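Local atomic coordinates of hypothetical protein (Uncultured marine organism, PDB entry 2OP5), a protein that is of unknown function but forms a dimer of ferredoxin-like alpha/beta subunits related to the dimeric alpha-beta barrel proteins. Residues A[13-18]-A[103-108]. Numbering follows the deposited sequence. Where two conformers were deposited one is given.
With EDO (1,2-ethanediol), chain H.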
loop_
_atom_site.group_PDB
_atom_site.type_symbol
_atom_site.label_atom_id
_atom_site.label_comp_id
_atom_site.label_asym_id
_atom_site.label_seq_id
_atom_site.Cartn_x
_atom_site.Cartn_y
_atom_site.Cartn_z
ATOM N N SER A 13 -3.858 0.251 3.383
ATOM C CA SER A 13 -2.399 0.111 3.327
ATOM C C SER A 13 -2.011 0.137 4.777
ATOM O O SER A 13 -1.860 1.209 5.380
ATOM C CB SER A 13 -1.737 1.266 2.571
ATOM O OG SER A 13 -0.319 1.126 2.564
ATOM N N LEU A 14 -1.914 -1.056 5.350
ATOM C CA LEU A 14 -1.636 -1.187 6.756
ATOM C C LEU A 14 -0.211 -1.659 6.996
ATOM O O LEU A 14 0.438 -2.173 6.069
ATOM C CB LEU A 14 -2.653 -2.121 7.398
ATOM C CG LEU A 14 -2.570 -3.626 7.210
ATOM C CD1 LEU A 14 -1.458 -4.267 8.033
ATOM C CD2 LEU A 14 -3.901 -4.250 7.647
ATOM N N PHE A 15 0.284 -1.418 8.212
ATOM C CA PHE A 15 1.616 -1.898 8.577
ATOM C C PHE A 15 1.665 -2.343 10.040
ATOM O O PHE A 15 0.865 -1.885 10.864
ATOM C CB PHE A 15 2.762 -0.922 8.182
ATOM C CG PHE A 15 2.772 0.417 8.916
ATOM C CD1 PHE A 15 2.114 1.524 8.392
ATOM C CD2 PHE A 15 3.496 0.575 10.089
ATOM C CE1 PHE A 15 2.151 2.757 9.038
ATOM C CE2 PHE A 15 3.528 1.809 10.756
ATOM C CZ PHE A 15 2.854 2.901 10.227
HETATM N N MSE A 16 2.582 -3.287 10.309
HETATM C CA MSE A 16 2.795 -3.853 11.649
HETATM C C MSE A 16 4.274 -3.827 11.991
HETATM O O MSE A 16 5.105 -4.210 11.175
HETATM C CB MSE A 16 2.350 -5.301 11.732
HETATM C CG MSE A 16 0.866 -5.491 11.794
HETATM SE SE MSE A 16 0.402 -7.241 11.053
HETATM C CE MSE A 16 0.947 -6.830 9.320
ATOM N N ASP A 17 4.575 -3.416 13.213
ATOM C CA ASP A 17 5.933 -3.302 13.717
ATOM C C ASP A 17 6.102 -4.245 14.889
ATOM O O ASP A 17 5.316 -4.198 15.843
ATOM C CB ASP A 17 6.204 -1.883 14.194
ATOM C CG ASP A 17 6.126 -0.868 13.078
ATOM O OD1 ASP A 17 6.276 -1.281 11.917
ATOM O OD2 ASP A 17 5.899 0.339 13.354
ATOM N N PHE A 18 7.143 -5.076 14.813
ATOM C CA PHE A 18 7.449 -6.069 15.840
ATOM C C PHE A 18 8.614 -5.622 16.707
ATOM O O PHE A 18 9.415 -4.765 16.300
ATOM C CB PHE A 18 7.718 -7.433 15.180
ATOM C CG PHE A 18 6.528 -7.970 14.429
ATOM C CD1 PHE A 18 6.296 -7.596 13.110
ATOM C CD2 PHE A 18 5.602 -8.792 15.056
ATOM C CE1 PHE A 18 5.186 -8.070 12.417
ATOM C CE2 PHE A 18 4.484 -9.257 14.366
ATOM C CZ PHE A 18 4.285 -8.896 13.041
ATOM N N HIS A 103 -1.129 -0.412 12.146
ATOM C CA HIS A 103 -1.391 0.939 11.670
ATOM C C HIS A 103 -2.158 0.832 10.383
ATOM O O HIS A 103 -1.594 0.431 9.373
ATOM C CB HIS A 103 -0.099 1.690 11.442
ATOM C CG HIS A 103 0.567 2.086 12.713
ATOM N ND1 HIS A 103 1.712 1.477 13.179
ATOM C CD2 HIS A 103 0.221 3.008 13.644
ATOM C CE1 HIS A 103 2.066 2.042 14.324
ATOM N NE2 HIS A 103 1.169 2.961 14.635
ATOM N N ASN A 104 -3.449 1.141 10.444
ATOM C CA ASN A 104 -4.328 1.104 9.277
ATOM C C ASN A 104 -4.401 2.464 8.625
ATOM O O ASN A 104 -4.301 3.502 9.312
ATOM C CB ASN A 104 -5.755 0.717 9.669
ATOM C CG ASN A 104 -5.824 -0.635 10.324
ATOM O OD1 ASN A 104 -5.737 -1.678 9.653
ATOM N ND2 ASN A 104 -6.006 -0.633 11.646
ATOM N N ASN A 105 -4.598 2.427 7.309
ATOM C CA ASN A 105 -4.744 3.598 6.460
ATOM C C ASN A 105 -5.751 3.247 5.374
ATOM O O ASN A 105 -5.350 2.830 4.288
ATOM C CB ASN A 105 -3.406 3.981 5.830
ATOM C CG ASN A 105 -2.365 4.356 6.871
ATOM O OD1 ASN A 105 -2.404 5.441 7.427
ATOM N ND2 ASN A 105 -1.432 3.444 7.135
ATOM N N ARG A 106 -7.044 3.423 5.676
ATOM C CA ARG A 106 -8.130 3.080 4.756
ATOM C C ARG A 106 -8.720 4.293 4.094
ATOM O O ARG A 106 -8.899 5.330 4.741
ATOM C CB ARG A 106 -9.294 2.421 5.482
ATOM C CG ARG A 106 -8.965 1.249 6.328
ATOM C CD ARG A 106 -10.226 0.705 6.981
ATOM N NE ARG A 106 -9.904 0.066 8.250
ATOM C CZ ARG A 106 -10.012 0.628 9.451
ATOM N NH1 ARG A 106 -10.447 1.871 9.619
ATOM N NH2 ARG A 106 -9.673 -0.080 10.515
ATOM N N GLY A 107 -9.117 4.137 2.834
ATOM C CA GLY A 107 -9.752 5.223 2.103
ATOM C C GLY A 107 -10.111 4.925 0.659
ATOM O O GLY A 107 -9.865 3.831 0.153
ATOM N N VAL A 108 -10.679 5.943 0.011
ATOM C CA VAL A 108 -11.132 5.879 -1.349
ATOM C C VAL A 108 -9.957 6.107 -2.269
ATOM O O VAL A 108 -9.134 6.991 -2.016
ATOM C CB VAL A 108 -12.107 7.048 -1.724
ATOM C CG1 VAL A 108 -12.919 6.693 -2.953
ATOM C CG2 VAL A 108 -13.068 7.355 -0.644
HETATM C C1 EDO H . -7.833 3.967 8.926
HETATM O O1 EDO H . -7.479 5.104 8.117
HETATM C C2 EDO H . -8.212 4.407 10.336
HETATM O O2 EDO H . -7.356 3.781 11.304
#
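Phe15 and His103 form an antiparallel hydrogen-bonded pair joining strand 10-17 to strand 102-114, an inner strand and, within this subunit, an edge strand of the antiparallel sheet of this ferredoxin-like fold. Their backbones are tied in both directions, with Phe15 N to His103 O at 2.9 Å and His103 N to Phe15 O at 2.8 Å. Both side chains rise from the same face of the sheet. In one of its two modelled conformers, with CG between backbone N and carbonyl carbon (chi1 66°), Phe15 offers a flat phenyl face that suits the CB methylene of His103, which sits over its centre, 3.5 Å from the centroid, a CH-pi contact. The imidazole is displaced to one side, its plane 30° from that of the phenyl, with little stacking between the two.

At Asn105 the regular ladder gives way: its backbone N turns to Asn12 OD1, and the side-chain ND2 bonds instead to Ser13 O, 2.9 Å away in the amide plane. Ser13 N in turn donates to Asn105 O. Carrying both donor and acceptor, the amide also takes a bond at OD1 from Arg63 of the second subunit, so one planar group links two strands and the dimer interface. An alanine here would probably leave Ser13 O and that arginine each without this partner. Beyond it, Arg106 N donates to O1 of a 1,2-ethanediol, probably from the crystallisation liquor, at 3.0 Å.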